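Local coordinates for transaminase (Bacillus megaterium, PDB 5G0A), which catalyses the S-selective, pyridoxal-5'-phosphate-dependent transfer of amino groups, as an omega-transaminase of the class-III aminotransferase family, at the interface of chains A and B and the interface of chains A and C. Numbering follows the deposited sequence. Chains: chain A/B/C, Transaminase.

Contact 1: the interface of chains A and B. Residues chain A 218, 221, 225; chain B 145-146, 197, 407.
A:Arg221 turns its guanidinium toward B:Glu145 through a bend at chi3 (62°), while B:Glu145 comes with its chain extended beyond CG. B:Met197 folds at chi2 (92°), which brings SD over the guanidinium. The core is a salt bridge. NH2 of A:Arg221 gives a nearly straight hydrogen bond to the carboxylate oxygen OE1 of B:Glu145 at 2.9 Å. OE1 lies in the guanidinium plane, but the carboxylate is turned 72° from it and is met from above. A weak second bond runs from NE of A:Arg221 to OE2 of B:Glu145 at 3.3 Å. SD of B:Met197 lies on one guanidinium face, toward the rim, 3.4 Å from CZ of A:Arg221. The same sulfur touches the ring edge of A:Tyr218 at CD1, 3.5 Å away. B:Glu145 CG sits over the centre of the B:His146 ring, which supports the acid from its own side. Further along, ND2 of A:Asn225 donates to OD1 of B:Asn407 at 3.2 Å, the two amides standing steeply to each other. The chain A residues all lie on helix 214-226. They face B:Glu145 and B:His146, just after strand 140-144, the loop at B:Met197, and the 3-10 helix 405-407.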
ATOM      1  N   TYR A 218      15.547 -18.344  -8.871  1.00 29.48           N
ATOM      2  CA  TYR A 218      15.111 -16.951  -8.948  1.00 29.92           C
ATOM      3  C   TYR A 218      14.156 -16.557  -7.788  1.00 27.73           C
ATOM      4  O   TYR A 218      14.227 -15.434  -7.236  1.00 26.63           O
ATOM      5  CB  TYR A 218      14.442 -16.691 -10.300  1.00 31.29           C
ATOM      6  CG  TYR A 218      14.202 -15.222 -10.509  1.00 35.00           C
ATOM      7  CD1 TYR A 218      15.214 -14.390 -10.983  1.00 40.79           C
ATOM      8  CD2 TYR A 218      12.976 -14.648 -10.182  1.00 36.08           C
ATOM      9  CE1 TYR A 218      14.998 -13.027 -11.157  1.00 43.36           C
ATOM     10  CE2 TYR A 218      12.747 -13.303 -10.353  1.00 36.90           C
ATOM     11  CZ  TYR A 218      13.752 -12.497 -10.838  1.00 43.29           C
ATOM     12  OH  TYR A 218      13.505 -11.153 -10.984  1.00 49.44           O
ATOM     13  N   ARG A 221      16.276 -16.004  -4.857  1.00 28.54           N
ATOM     14  CA  ARG A 221      16.911 -14.677  -4.968  1.00 30.15           C
ATOM     15  C   ARG A 221      15.979 -13.517  -4.596  1.00 27.84           C
ATOM     16  O   ARG A 221      16.404 -12.537  -3.974  1.00 27.49           O
ATOM     17  CB  ARG A 221      17.451 -14.460  -6.381  1.00 33.30           C
ATOM     18  CG  ARG A 221      18.685 -15.274  -6.688  1.00 36.65           C
ATOM     19  CD  ARG A 221      19.060 -15.105  -8.141  1.00 42.05           C
ATOM     20  NE  ARG A 221      19.387 -13.716  -8.495  1.00 47.41           N
ATOM     21  CZ  ARG A 221      20.609 -13.303  -8.823  1.00 46.83           C
ATOM     22  NH1 ARG A 221      21.615 -14.172  -8.838  1.00 45.75           N
ATOM     23  NH2 ARG A 221      20.826 -12.037  -9.158  1.00 42.56           N
ATOM     24  N   ASN A 225      16.601 -10.962  -1.571  1.00 27.34           N
ATOM     25  CA  ASN A 225      16.604  -9.522  -1.843  1.00 25.84           C
ATOM     26  C   ASN A 225      15.656  -8.732  -0.940  1.00 25.87           C
ATOM     27  O   ASN A 225      16.005  -7.684  -0.395  1.00 26.16           O
ATOM     28  CB  ASN A 225      16.251  -9.270  -3.311  1.00 27.37           C
ATOM     29  CG  ASN A 225      16.429  -7.816  -3.704  1.00 27.26           C
ATOM     30  OD1 ASN A 225      15.539  -6.979  -3.525  1.00 28.76           O
ATOM     31  ND2 ASN A 225      17.598  -7.505  -4.228  1.00 28.37           N
TER
ATOM     32  N   GLU B 145      16.333  -5.863  -9.837  1.00 24.69           N
ATOM     33  CA  GLU B 145      17.121  -6.401  -8.737  1.00 27.10           C
ATOM     34  C   GLU B 145      18.522  -5.760  -8.740  1.00 26.75           C
ATOM     35  O   GLU B 145      19.189  -5.733  -9.780  1.00 26.24           O
ATOM     36  CB  GLU B 145      17.237  -7.916  -8.934  1.00 29.07           C
ATOM     37  CG  GLU B 145      17.813  -8.644  -7.737  1.00 34.30           C
ATOM     38  CD  GLU B 145      18.270 -10.052  -8.087  1.00 37.79           C
ATOM     39  OE1 GLU B 145      18.459 -10.355  -9.289  1.00 43.71           O
ATOM     40  OE2 GLU B 145      18.452 -10.835  -7.144  1.00 42.04           O
ATOM     41  N   HIS B 146      18.944  -5.251  -7.577  1.00 25.53           N
ATOM     42  CA  HIS B 146      20.261  -4.613  -7.368  1.00 25.31           C
ATOM     43  C   HIS B 146      20.372  -3.158  -7.832  1.00 25.41           C
ATOM     44  O   HIS B 146      21.406  -2.520  -7.644  1.00 25.62           O
ATOM     45  CB  HIS B 146      21.423  -5.479  -7.911  1.00 26.43           C
ATOM     46  CG  HIS B 146      21.391  -6.893  -7.401  1.00 28.67           C
ATOM     47  ND1 HIS B 146      21.723  -7.978  -8.183  1.00 31.63           N
ATOM     48  CD2 HIS B 146      21.028  -7.394  -6.196  1.00 28.44           C
ATOM     49  CE1 HIS B 146      21.588  -9.087  -7.475  1.00 31.19           C
ATOM     50  NE2 HIS B 146      21.165  -8.761  -6.267  1.00 32.19           N
ATOM     51  N   MET B 197      21.370 -11.636 -14.547  1.00 46.02           N
ATOM     52  CA  MET B 197      20.664 -12.864 -14.245  1.00 52.15           C
ATOM     53  C   MET B 197      20.545 -13.626 -15.567  1.00 51.29           C
ATOM     54  O   MET B 197      20.502 -13.021 -16.645  1.00 55.32           O
ATOM     55  CB  MET B 197      19.273 -12.531 -13.683  1.00 53.25           C
ATOM     56  CG  MET B 197      18.438 -13.718 -13.222  1.00 58.54           C
ATOM     57  SD  MET B 197      18.650 -14.113 -11.478  1.00 63.61           S
ATOM     58  CE  MET B 197      18.333 -15.874 -11.518  1.00 61.83           C
ATOM     59  N   ASN B 407      23.246  -9.616  -2.486  1.00 28.90           N
ATOM     60  CA  ASN B 407      22.209  -9.680  -1.434  1.00 29.45           C
ATOM     61  C   ASN B 407      22.755  -9.754  -0.021  1.00 30.47           C
ATOM     62  O   ASN B 407      22.037 -10.104   0.914  1.00 29.64           O
ATOM     63  CB  ASN B 407      21.186 -10.811  -1.682  1.00 30.54           C
ATOM     64  CG  ASN B 407      20.224 -10.470  -2.804  1.00 34.83           C
ATOM     65  OD1 ASN B 407      19.909  -9.300  -3.014  1.00 36.63           O
ATOM     66  ND2 ASN B 407      19.785 -11.479  -3.559  1.00 34.54           N
TER

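Contact 2: the interface of chains A and C. Residues chain A 81-82, 92; chain C 6, 8, 10, 13, 37.
A:Arg81 meets C:Glu37 with one edge of its guanidinium and A:Asp92 with its end. A bend at chi3 (52°) turns the group so that NE and NH2 both donate to the backbone carbonyl O of C:Glu37, and that oxygen lies close to the guanidinium plane. The bond from NE to this O is 2.9 Å and runs nearly along the C=O axis. The bond from NH2 to the same O is 3.1 Å and falls on a lone pair in the carbonyl plane. OE2 of C:Glu37 stands above the guanidinium plane, 3.4 Å from NE of A:Arg81, and adds a salt bridge. Within chain A, NH1 reaches OD2 of A:Asp92 and NH2 reaches OD1. These bonds hold the guanidinium against rotation. One of its faces carries C:Gln6 NE2, toward the rim, and the other CE2 of the A:Tyr82 ring, also toward the rim. A water joins NH1 of A:Arg81 to OE1 of C:Gln6. The C:Trp10 ring stands at 86° to the guanidinium, with CZ2 3.7 Å from NH2 of A:Arg81. C:Ile8 CG2 lies on a face of that indole. C:Val13 CG2 packs 3.7 Å from CB of A:Asp92. The site ties the N-terminal segment of chain C, with helix 10-20, to the start of helix 92-105 of chain A.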
ATOM      1  N   ARG A  81     -32.383 -31.739  12.092  1.00 26.66           N
ATOM      2  CA  ARG A  81     -31.806 -31.301  13.362  1.00 25.90           C
ATOM      3  C   ARG A  81     -31.500 -29.801  13.355  1.00 26.60           C
ATOM      4  O   ARG A  81     -31.637 -29.129  14.363  1.00 26.20           O
ATOM      5  CB  ARG A  81     -30.546 -32.091  13.667  1.00 27.58           C
ATOM      6  CG  ARG A  81     -30.803 -33.551  14.072  1.00 27.27           C
ATOM      7  CD  ARG A  81     -29.503 -34.331  14.170  1.00 27.81           C
ATOM      8  NE  ARG A  81     -28.500 -33.684  15.024  1.00 27.48           N
ATOM      9  CZ  ARG A  81     -27.187 -33.903  14.952  1.00 26.46           C
ATOM     10  NH1 ARG A  81     -26.677 -34.795  14.091  1.00 28.28           N
ATOM     11  NH2 ARG A  81     -26.365 -33.253  15.769  1.00 27.52           N
ATOM     12  N   TYR A  82     -31.077 -29.288  12.211  1.00 25.60           N
ATOM     13  CA  TYR A  82     -30.618 -27.892  12.112  1.00 25.41           C
ATOM     14  C   TYR A  82     -31.363 -27.196  10.970  1.00 25.58           C
ATOM     15  O   TYR A  82     -31.900 -27.864  10.096  1.00 27.01           O
ATOM     16  CB  TYR A  82     -29.089 -27.845  11.868  1.00 25.39           C
ATOM     17  CG  TYR A  82     -28.213 -28.478  12.943  1.00 26.49           C
ATOM     18  CD1 TYR A  82     -27.965 -27.828  14.163  1.00 25.43           C
ATOM     19  CD2 TYR A  82     -27.632 -29.721  12.733  1.00 24.66           C
ATOM     20  CE1 TYR A  82     -27.153 -28.422  15.138  1.00 24.05           C
ATOM     21  CE2 TYR A  82     -26.811 -30.313  13.677  1.00 24.20           C
ATOM     22  CZ  TYR A  82     -26.589 -29.670  14.880  1.00 24.53           C
ATOM     23  OH  TYR A  82     -25.788 -30.273  15.800  1.00 24.85           O
ATOM     24  N   ASP A  92     -21.473 -32.343  16.065  1.00 25.28           N
ATOM     25  CA  ASP A  92     -20.893 -33.603  15.646  1.00 25.63           C
ATOM     26  C   ASP A  92     -20.399 -33.494  14.198  1.00 26.64           C
ATOM     27  O   ASP A  92     -19.301 -33.945  13.891  1.00 26.21           O
ATOM     28  CB  ASP A  92     -21.925 -34.739  15.809  1.00 26.94           C
ATOM     29  CG  ASP A  92     -23.190 -34.514  15.003  1.00 27.73           C
ATOM     30  OD1 ASP A  92     -23.696 -33.374  14.951  1.00 28.55           O
ATOM     31  OD2 ASP A  92     -23.701 -35.488  14.416  1.00 31.81           O
TER
ATOM     32  N   GLN C   6     -29.123 -42.596  15.712  1.00 51.14           N
ATOM     33  CA  GLN C   6     -28.003 -41.774  15.262  1.00 54.98           C
ATOM     34  C   GLN C   6     -26.813 -41.974  16.201  1.00 57.08           C
ATOM     35  O   GLN C   6     -26.885 -41.662  17.389  1.00 60.08           O
ATOM     36  CB  GLN C   6     -28.408 -40.295  15.101  1.00 57.79           C
ATOM     37  CG  GLN C   6     -28.672 -39.496  16.377  1.00 57.61           C
ATOM     38  CD  GLN C   6     -29.164 -38.076  16.097  1.00 56.37           C
ATOM     39  OE1 GLN C   6     -29.844 -37.839  15.100  1.00 52.96           O
ATOM     40  NE2 GLN C   6     -28.839 -37.130  16.994  1.00 54.43           N
ATOM     41  N   ILE C   8     -23.904 -41.074  17.835  1.00 49.88           N
ATOM     42  CA  ILE C   8     -23.068 -39.943  18.240  1.00 43.64           C
ATOM     43  C   ILE C   8     -22.544 -40.119  19.652  1.00 40.99           C
ATOM     44  O   ILE C   8     -23.318 -40.105  20.610  1.00 40.10           O
ATOM     45  CB  ILE C   8     -23.806 -38.581  18.148  1.00 41.10           C
ATOM     46  CG1 ILE C   8     -24.459 -38.393  16.770  1.00 39.28           C
ATOM     47  CG2 ILE C   8     -22.838 -37.436  18.466  1.00 37.59           C
ATOM     48  CD1 ILE C   8     -25.405 -37.202  16.676  1.00 38.24           C
ATOM     49  N   TRP C  10     -20.921 -37.998  22.065  1.00 31.61           N
ATOM     50  CA  TRP C  10     -20.704 -36.557  22.240  1.00 30.39           C
ATOM     51  C   TRP C  10     -19.435 -36.218  23.018  1.00 32.74           C
ATOM     52  O   TRP C  10     -18.838 -35.152  22.812  1.00 30.50           O
ATOM     53  CB  TRP C  10     -21.948 -35.867  22.818  1.00 30.66           C
ATOM     54  CG  TRP C  10     -23.082 -35.711  21.828  1.00 31.66           C
ATOM     55  CD1 TRP C  10     -24.196 -36.498  21.704  1.00 32.57           C
ATOM     56  CD2 TRP C  10     -23.192 -34.698  20.814  1.00 31.64           C
ATOM     57  NE1 TRP C  10     -24.996 -36.032  20.677  1.00 33.60           N
ATOM     58  CE2 TRP C  10     -24.407 -34.925  20.121  1.00 32.42           C
ATOM     59  CE3 TRP C  10     -22.389 -33.614  20.440  1.00 32.01           C
ATOM     60  CZ2 TRP C  10     -24.840 -34.104  19.057  1.00 32.09           C
ATOM     61  CZ3 TRP C  10     -22.839 -32.776  19.383  1.00 31.85           C
ATOM     62  CH2 TRP C  10     -24.040 -33.040  18.711  1.00 33.07           C
ATOM     63  N   VAL C  13     -16.987 -36.313  20.260  1.00 30.16           N
ATOM     64  CA  VAL C  13     -17.203 -35.060  19.494  1.00 29.76           C
ATOM     65  C   VAL C  13     -16.455 -33.909  20.179  1.00 30.03           C
ATOM     66  O   VAL C  13     -15.721 -33.167  19.540  1.00 27.82           O
ATOM     67  CB  VAL C  13     -18.714 -34.720  19.340  1.00 29.57           C
ATOM     68  CG1 VAL C  13     -18.936 -33.280  18.864  1.00 29.10           C
ATOM     69  CG2 VAL C  13     -19.440 -35.715  18.435  1.00 30.35           C
ATOM     70  N   GLU C  37     -26.934 -30.020  19.772  1.00 26.39           N
ATOM     71  CA  GLU C  37     -27.426 -31.169  18.982  1.00 26.72           C
ATOM     72  C   GLU C  37     -28.485 -30.815  17.939  1.00 25.85           C
ATOM     73  O   GLU C  37     -28.575 -31.456  16.895  1.00 26.89           O
ATOM     74  CB  GLU C  37     -27.937 -32.282  19.940  1.00 27.42           C
ATOM     75  CG  GLU C  37     -28.515 -33.538  19.254  1.00 29.79           C
ATOM     76  CD  GLU C  37     -29.974 -33.403  18.851  1.00 30.18           C
ATOM     77  OE1 GLU C  37     -30.746 -32.700  19.532  1.00 31.16           O
ATOM     78  OE2 GLU C  37     -30.380 -34.017  17.828  1.00 31.09           O
TER
HETATM   79  O   HOH W   1     -28.068 -37.267  13.047  1.00 41.56           O

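Contact 3: the interface of chains A and C. Residues chain A 58-59, 61-62, 303; chain C 84, 86, 330-331.
The indole of C:Trp86 takes A:Leu59 on one face, with CD2 over its centre, 3.8 Å from the centroid of the five-membered ring. The C:Phe84 ring has A:Ser303 on one face, where CB sits 3.9 Å from its centroid. Backbone N of C:Trp86 lies over the opposite face, toward the rim, and C:Thr330 O is at the edge. A:Ser303 OG lies in plane at the edge of the C:Tyr331 ring. A:Ser303 thus sits in the corner between the C:Phe84 face and the C:Tyr331 edge. Its OG donates to the carbonyl O of A:Cys61 at 2.8 Å, which fixes the hydroxyl within chain A. A:Cys61 SG packs 3.6 Å from CE2 of C:Phe84. A bend at chi2 (-61°) carries the amide of A:Gln58 to C:Trp86. There OE1 of A:Gln58 accepts from backbone N of C:Trp86 at 2.9 Å, in the carbonyl plane. A water bridges NE1 of C:Trp86 and the backbone O of A:Gln58. A leucine in place of C:Trp86 would probably leave A:Leu59 without its flat bed and this water without the indole N-H. A:Leu59 CD1 also reaches CA of C:Thr330 at 3.7 Å. Class-III aminotransferases build their active sites at the dimer interface. A:Ser303 follows closely on A:Lys298, the Schiff-base lysine of the family, so this packing is likely to contribute to the shape of the cofactor and substrate pocket from both chains.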
ATOM      1  N   GLN A  58     -18.125 -28.670 -13.960  1.00 22.38           N
ATOM      2  CA  GLN A  58     -18.421 -27.270 -13.590  1.00 23.75           C
ATOM      3  C   GLN A  58     -17.146 -26.430 -13.512  1.00 24.55           C
ATOM      4  O   GLN A  58     -16.713 -25.854 -14.523  1.00 24.41           O
ATOM      5  CB  GLN A  58     -19.286 -27.217 -12.300  1.00 23.98           C
ATOM      6  CG  GLN A  58     -20.681 -27.768 -12.588  1.00 22.51           C
ATOM      7  CD  GLN A  58     -21.371 -26.916 -13.646  1.00 23.14           C
ATOM      8  OE1 GLN A  58     -21.688 -25.759 -13.400  1.00 23.53           O
ATOM      9  NE2 GLN A  58     -21.601 -27.491 -14.839  1.00 24.14           N
ATOM     10  N   LEU A  59     -16.555 -26.365 -12.326  1.00 23.23           N
ATOM     11  CA  LEU A  59     -15.274 -25.677 -12.111  1.00 22.14           C
ATOM     12  C   LEU A  59     -14.299 -26.652 -11.447  1.00 21.70           C
ATOM     13  O   LEU A  59     -13.619 -26.318 -10.480  1.00 22.41           O
ATOM     14  CB  LEU A  59     -15.450 -24.394 -11.285  1.00 23.76           C
ATOM     15  CG  LEU A  59     -16.386 -23.325 -11.878  1.00 23.39           C
ATOM     16  CD1 LEU A  59     -16.740 -22.293 -10.802  1.00 24.50           C
ATOM     17  CD2 LEU A  59     -15.718 -22.669 -13.089  1.00 25.16           C
ATOM     18  N   CYS A  61     -14.927 -29.215  -9.718  1.00 22.25           N
ATOM     19  CA  CYS A  61     -15.349 -29.097  -8.332  1.00 22.70           C
ATOM     20  C   CYS A  61     -16.482 -30.021  -7.891  1.00 23.31           C
ATOM     21  O   CYS A  61     -16.908 -29.956  -6.727  1.00 23.58           O
ATOM     22  CB  CYS A  61     -15.752 -27.630  -8.027  1.00 22.46           C
ATOM     23  SG  CYS A  61     -17.093 -26.984  -9.011  1.00 23.19           S
ATOM     24  N   VAL A  62     -16.979 -30.864  -8.796  1.00 22.39           N
ATOM     25  CA  VAL A  62     -18.055 -31.791  -8.437  1.00 23.01           C
ATOM     26  C   VAL A  62     -17.484 -33.216  -8.379  1.00 23.56           C
ATOM     27  O   VAL A  62     -17.938 -34.125  -9.079  1.00 23.97           O
ATOM     28  CB  VAL A  62     -19.260 -31.656  -9.389  1.00 23.62           C
ATOM     29  CG1 VAL A  62     -20.491 -32.338  -8.777  1.00 23.87           C
ATOM     30  CG2 VAL A  62     -19.597 -30.181  -9.588  1.00 23.48           C
ATOM     31  N   SER A 303     -18.929 -29.578  -4.080  1.00 22.81           N
ATOM     32  CA  SER A 303     -19.920 -28.527  -4.368  1.00 23.04           C
ATOM     33  C   SER A 303     -21.358 -28.842  -3.945  1.00 22.98           C
ATOM     34  O   SER A 303     -22.274 -28.149  -4.362  1.00 23.10           O
ATOM     35  CB  SER A 303     -19.929 -28.167  -5.862  1.00 23.97           C
ATOM     36  OG  SER A 303     -18.629 -27.834  -6.278  1.00 24.30           O
TER
ATOM     37  N   PHE C  84     -25.098 -29.124  -8.579  1.00 23.54           N
ATOM     38  CA  PHE C  84     -24.439 -27.825  -8.545  1.00 23.08           C
ATOM     39  C   PHE C  84     -24.206 -27.320  -9.962  1.00 23.28           C
ATOM     40  O   PHE C  84     -23.711 -28.061 -10.812  1.00 23.48           O
ATOM     41  CB  PHE C  84     -23.085 -27.953  -7.837  1.00 23.09           C
ATOM     42  CG  PHE C  84     -22.230 -26.716  -8.003  1.00 22.89           C
ATOM     43  CD1 PHE C  84     -22.588 -25.544  -7.332  1.00 23.83           C
ATOM     44  CD2 PHE C  84     -21.142 -26.706  -8.877  1.00 23.78           C
ATOM     45  CE1 PHE C  84     -21.863 -24.371  -7.519  1.00 23.98           C
ATOM     46  CE2 PHE C  84     -20.399 -25.518  -9.067  1.00 23.85           C
ATOM     47  CZ  PHE C  84     -20.768 -24.362  -8.376  1.00 24.92           C
ATOM     48  N   TRP C  86     -22.482 -23.534 -11.707  1.00 22.65           N
ATOM     49  CA  TRP C  86     -21.913 -22.240 -11.380  1.00 22.87           C
ATOM     50  C   TRP C  86     -22.614 -21.123 -12.134  1.00 23.39           C
ATOM     51  O   TRP C  86     -23.564 -21.371 -12.895  1.00 23.81           O
ATOM     52  CB  TRP C  86     -20.392 -22.196 -11.559  1.00 22.31           C
ATOM     53  CG  TRP C  86     -19.823 -22.191 -12.960  1.00 23.16           C
ATOM     54  CD1 TRP C  86     -19.723 -23.251 -13.827  1.00 22.95           C
ATOM     55  CD2 TRP C  86     -19.199 -21.083 -13.610  1.00 22.98           C
ATOM     56  NE1 TRP C  86     -19.070 -22.875 -14.971  1.00 22.85           N
ATOM     57  CE2 TRP C  86     -18.751 -21.543 -14.876  1.00 23.39           C
ATOM     58  CE3 TRP C  86     -18.975 -19.736 -13.248  1.00 23.87           C
ATOM     59  CZ2 TRP C  86     -18.081 -20.715 -15.781  1.00 24.17           C
ATOM     60  CZ3 TRP C  86     -18.323 -18.892 -14.179  1.00 24.36           C
ATOM     61  CH2 TRP C  86     -17.893 -19.400 -15.436  1.00 24.79           C
ATOM     62  N   THR C 330     -16.718 -19.815  -7.105  1.00 20.89           N
ATOM     63  CA  THR C 330     -17.296 -21.150  -7.358  1.00 21.58           C
ATOM     64  C   THR C 330     -18.772 -21.229  -6.914  1.00 20.98           C
ATOM     65  O   THR C 330     -19.652 -21.564  -7.729  1.00 22.65           O
ATOM     66  CB  THR C 330     -16.468 -22.275  -6.682  1.00 22.62           C
ATOM     67  OG1 THR C 330     -15.107 -22.190  -7.143  1.00 23.76           O
ATOM     68  CG2 THR C 330     -17.020 -23.657  -7.073  1.00 24.18           C
ATOM     69  N   TYR C 331     -19.038 -20.930  -5.645  1.00 21.99           N
ATOM     70  CA  TYR C 331     -20.360 -21.162  -5.074  1.00 22.00           C
ATOM     71  C   TYR C 331     -21.337 -19.995  -5.237  1.00 22.52           C
ATOM     72  O   TYR C 331     -22.475 -20.067  -4.777  1.00 22.84           O
ATOM     73  CB  TYR C 331     -20.275 -21.629  -3.619  1.00 22.89           C
ATOM     74  CG  TYR C 331     -19.504 -22.932  -3.514  1.00 23.81           C
ATOM     75  CD1 TYR C 331     -19.708 -23.954  -4.447  1.00 25.23           C
ATOM     76  CD2 TYR C 331     -18.556 -23.131  -2.520  1.00 24.84           C
ATOM     77  CE1 TYR C 331     -19.004 -25.149  -4.378  1.00 24.70           C
ATOM     78  CE2 TYR C 331     -17.857 -24.344  -2.437  1.00 24.91           C
ATOM     79  CZ  TYR C 331     -18.089 -25.339  -3.385  1.00 24.66           C
ATOM     80  OH  TYR C 331     -17.409 -26.557  -3.351  1.00 24.66           O
TER
HETATM   81  O   HOH W   2     -17.905 -24.923 -16.635  1.00 26.45           O

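Contacts 2 and 3 belong to the same A-C interface, their C-alpha centres about 28 Å apart. They draw on one short stretch of sequence: residues 81 and 82 serve contact 2 in chain A, and residues 84 and 86 serve contact 3 in chain C. By the two-fold symmetry, each chain uses this stretch in both ways. Contact 1 lies on the separate A-B interface, its C-alpha centre about 55 Å from that of contact 2 and about 41 Å from that of contact 3. Chain A therefore joins two neighbours in the four-copy assembly. A-C is probably the catalytic dimer; contact 1 may link dimers into a tetramer.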